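Local atomic coordinates of uncharacterized protein (Pseudomonas aeruginosa UCBPP-PA14, PDB entry 3FD9), a protein that restrains the type III secretion regulon as an antiactivator, probably by disrupting self-association and DNA binding of the activator ExsA until inducing signals arrive. Residues V215-L223 and A233-H241. Sequence-based numbering, arbitrary orientation.
Sequences VLECLWQPL and ADAVQAWLH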
loop_
_atom_site.group_PDB
_atom_site.type_symbol
_atom_site.label_atom_id
_atom_site.label_comp_id
_atom_site.label_asym_id
_atom_site.label_seq_id
_atom_site.Cartn_x
_atom_site.Cartn_y
_atom_site.Cartn_z
ATOM N N VAL A 215 -34.731 -4.528 16.953
ATOM C CA VAL A 215 -34.863 -4.043 15.584
ATOM C C VAL A 215 -33.996 -4.826 14.592
ATOM O O VAL A 215 -34.036 -4.586 13.389
ATOM C CB VAL A 215 -34.489 -2.556 15.502
ATOM C CG1 VAL A 215 -32.975 -2.384 15.595
ATOM C CG2 VAL A 215 -35.037 -1.929 14.214
ATOM N N LEU A 216 -33.208 -5.765 15.097
ATOM C CA LEU A 216 -32.324 -6.540 14.238
ATOM C C LEU A 216 -32.744 -8.000 14.225
ATOM O O LEU A 216 -32.070 -8.841 13.633
ATOM C CB LEU A 216 -30.862 -6.411 14.698
ATOM C CG LEU A 216 -30.214 -5.026 14.659
ATOM C CD1 LEU A 216 -28.836 -5.066 15.280
ATOM C CD2 LEU A 216 -30.132 -4.506 13.254
ATOM N N GLU A 217 -33.869 -8.291 14.867
ATOM C CA GLU A 217 -34.360 -9.658 14.978
ATOM C C GLU A 217 -34.577 -10.367 13.641
ATOM O O GLU A 217 -34.138 -11.499 13.464
ATOM C CB GLU A 217 -35.651 -9.694 15.799
ATOM C CG GLU A 217 -35.451 -9.434 17.292
ATOM C CD GLU A 217 -34.567 -10.480 17.965
ATOM O OE1 GLU A 217 -34.227 -11.492 17.308
ATOM O OE2 GLU A 217 -34.214 -10.290 19.153
ATOM N N CYS A 218 -35.257 -9.719 12.702
ATOM C CA CYS A 218 -35.561 -10.381 11.435
ATOM C C CYS A 218 -34.315 -10.608 10.579
ATOM O O CYS A 218 -34.328 -11.421 9.661
ATOM C CB CYS A 218 -36.678 -9.660 10.661
ATOM S SG CYS A 218 -36.890 -7.924 11.078
ATOM N N LEU A 219 -33.240 -9.894 10.886
ATOM C CA LEU A 219 -31.935 -10.228 10.322
ATOM C C LEU A 219 -31.291 -11.392 11.075
ATOM O O LEU A 219 -30.736 -12.306 10.465
ATOM C CB LEU A 219 -30.987 -9.039 10.379
ATOM C CG LEU A 219 -29.539 -9.456 10.105
ATOM C CD1 LEU A 219 -29.421 -9.972 8.677
ATOM C CD2 LEU A 219 -28.552 -8.321 10.367
ATOM N N TRP A 220 -31.368 -11.355 12.403
ATOM C CA TRP A 220 -30.691 -12.351 13.214
ATOM C C TRP A 220 -31.274 -13.748 13.080
ATOM O O TRP A 220 -30.532 -14.716 12.949
ATOM C CB TRP A 220 -30.659 -11.944 14.684
ATOM C CG TRP A 220 -29.364 -12.322 15.344
ATOM C CD1 TRP A 220 -29.147 -13.369 16.189
ATOM C CD2 TRP A 220 -28.094 -11.665 15.187
ATOM N NE1 TRP A 220 -27.827 -13.397 16.577
ATOM C CE2 TRP A 220 -27.164 -12.361 15.977
ATOM C CE3 TRP A 220 -27.661 -10.551 14.464
ATOM C CZ2 TRP A 220 -25.829 -11.978 16.063
ATOM C CZ3 TRP A 220 -26.331 -10.176 14.553
ATOM C CH2 TRP A 220 -25.437 -10.884 15.344
ATOM N N GLN A 221 -32.596 -13.852 13.124
ATOM C CA GLN A 221 -33.252 -15.145 12.971
ATOM C C GLN A 221 -32.644 -15.965 11.821
ATOM O O GLN A 221 -32.144 -17.069 12.050
ATOM C CB GLN A 221 -34.773 -14.980 12.846
ATOM C CG GLN A 221 -35.462 -15.964 11.903
ATOM C CD GLN A 221 -35.623 -17.354 12.494
ATOM O OE1 GLN A 221 -35.560 -17.542 13.712
ATOM N NE2 GLN A 221 -35.841 -18.339 11.627
ATOM N N PRO A 222 -32.649 -15.421 10.591
ATOM C CA PRO A 222 -32.067 -16.153 9.461
ATOM C C PRO A 222 -30.560 -16.313 9.588
ATOM O O PRO A 222 -30.006 -17.302 9.123
ATOM C CB PRO A 222 -32.361 -15.250 8.263
ATOM C CG PRO A 222 -33.402 -14.296 8.727
ATOM C CD PRO A 222 -33.183 -14.115 10.181
ATOM N N LEU A 223 -29.900 -15.339 10.201
ATOM C CA LEU A 223 -28.445 -15.348 10.264
ATOM C C LEU A 223 -27.946 -16.558 11.056
ATOM O O LEU A 223 -26.919 -17.154 10.728
ATOM C CB LEU A 223 -27.921 -14.039 10.870
ATOM C CG LEU A 223 -26.454 -13.713 10.588
ATOM C CD1 LEU A 223 -26.242 -13.468 9.111
ATOM C CD2 LEU A 223 -25.995 -12.513 11.379
ATOM N N ALA A 233 -30.249 -17.946 3.850
ATOM C CA ALA A 233 -29.243 -17.076 3.250
ATOM C C ALA A 233 -29.859 -15.879 2.539
ATOM O O ALA A 233 -29.560 -14.725 2.869
ATOM C CB ALA A 233 -28.364 -17.861 2.281
ATOM N N ASP A 234 -30.716 -16.156 1.558
ATOM C CA ASP A 234 -31.326 -15.091 0.774
ATOM C C ASP A 234 -32.236 -14.222 1.636
ATOM O O ASP A 234 -32.546 -13.094 1.280
ATOM C CB ASP A 234 -32.082 -15.652 -0.432
ATOM C CG ASP A 234 -33.388 -16.312 -0.045
ATOM O OD1 ASP A 234 -33.464 -16.845 1.083
ATOM O OD2 ASP A 234 -34.337 -16.301 -0.867
ATOM N N ALA A 235 -32.648 -14.746 2.782
ATOM C CA ALA A 235 -33.431 -13.957 3.723
ATOM C C ALA A 235 -32.578 -12.866 4.357
ATOM O O ALA A 235 -33.072 -11.780 4.646
ATOM C CB ALA A 235 -34.036 -14.840 4.790
ATOM N N VAL A 236 -31.298 -13.141 4.579
ATOM C CA VAL A 236 -30.433 -12.091 5.095
ATOM C C VAL A 236 -29.956 -11.231 3.936
ATOM O O VAL A 236 -29.724 -10.035 4.092
ATOM C CB VAL A 236 -29.233 -12.612 5.942
ATOM C CG1 VAL A 236 -29.527 -13.988 6.511
ATOM C CG2 VAL A 236 -27.949 -12.620 5.138
ATOM N N GLN A 237 -29.833 -11.833 2.762
ATOM C CA GLN A 237 -29.508 -11.051 1.573
ATOM C C GLN A 237 -30.572 -9.982 1.389
ATOM O O GLN A 237 -30.259 -8.803 1.276
ATOM C CB GLN A 237 -29.407 -11.941 0.330
ATOM C CG GLN A 237 -28.683 -11.297 -0.846
ATOM C CD GLN A 237 -29.619 -10.496 -1.739
ATOM O OE1 GLN A 237 -30.843 -10.549 -1.583
ATOM N NE2 GLN A 237 -29.050 -9.763 -2.688
ATOM N N ALA A 238 -31.832 -10.401 1.395
ATOM C CA ALA A 238 -32.962 -9.495 1.200
ATOM C C ALA A 238 -33.002 -8.400 2.256
ATOM O O ALA A 238 -33.307 -7.252 1.953
ATOM C CB ALA A 238 -34.258 -10.273 1.213
ATOM N N TRP A 239 -32.708 -8.764 3.499
ATOM C CA TRP A 239 -32.749 -7.808 4.596
ATOM C C TRP A 239 -31.734 -6.702 4.359
ATOM O O TRP A 239 -32.050 -5.522 4.479
ATOM C CB TRP A 239 -32.452 -8.500 5.921
ATOM C CG TRP A 239 -32.796 -7.680 7.112
ATOM C CD1 TRP A 239 -33.999 -7.627 7.742
ATOM C CD2 TRP A 239 -31.925 -6.802 7.837
ATOM N NE1 TRP A 239 -33.940 -6.764 8.806
ATOM C CE2 TRP A 239 -32.676 -6.246 8.890
ATOM C CE3 TRP A 239 -30.585 -6.428 7.697
ATOM C CZ2 TRP A 239 -32.139 -5.337 9.793
ATOM C CZ3 TRP A 239 -30.052 -5.522 8.597
ATOM C CH2 TRP A 239 -30.828 -4.989 9.631
ATOM N N LEU A 240 -30.510 -7.096 4.019
ATOM C CA LEU A 240 -29.425 -6.147 3.823
ATOM C C LEU A 240 -29.742 -5.275 2.634
ATOM O O LEU A 240 -29.563 -4.061 2.667
ATOM C CB LEU A 240 -28.113 -6.883 3.568
ATOM C CG LEU A 240 -27.571 -7.748 4.702
ATOM C CD1 LEU A 240 -26.335 -8.516 4.238
ATOM C CD2 LEU A 240 -27.253 -6.888 5.900
ATOM N N HIS A 241 -30.209 -5.917 1.574
ATOM C CA HIS A 241 -30.527 -5.229 0.334
ATOM C C HIS A 241 -31.565 -4.119 0.522
ATOM O O HIS A 241 -31.359 -2.994 0.094
ATOM C CB HIS A 241 -31.009 -6.235 -0.707
ATOM C CG HIS A 241 -31.022 -5.693 -2.098
ATOM N ND1 HIS A 241 -32.107 -5.819 -2.937
ATOM C CD2 HIS A 241 -30.083 -5.007 -2.793
ATOM C CE1 HIS A 241 -31.834 -5.240 -4.093
ATOM N NE2 HIS A 241 -30.614 -4.739 -4.031
#
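The indole of W239 lies flat against L219, the large bump of one helix meeting the middle of the other. L219 CB sits 3.6 Å from the centroid of the six-membered ring, only 14° off its normal, a CH-pi contact; CD2 follows the same ring out to CZ3. With CG of W239 anti to its backbone N (chi1 -166°), the ring spans the gap toward 215-223, where its broad flat face suits the ridge made by L219. Flanking that ridge, L216 CD2 comes within 3.7 Å of W239 CH2, and C218 SG lies obliquely beside W239 NE1, a loose sulfur-aromatic contact. One turn further along 217-223, and one turn back along 233-241, the bumps are smaller. L219 CD1 touches V236 CB at 3.8 Å, while V236 CG1 fills the notch between P222 CB (3.6 Å) and L223 CD1 (4.2 Å). The compact proline ring also meets A235 CB, whose single methyl leaves room for it. The helices form a nearly antiparallel pair (155°), axes 8.4 Å apart, joined by apolar side chains in the C-terminal region of ExsD. Helix 96-115 packs beside both: V107 touches L219 and L240, and W110 meets W239 edge-to-face. Strand 251-253 lies against helix 232-241, with F252 touching Q237 and L240.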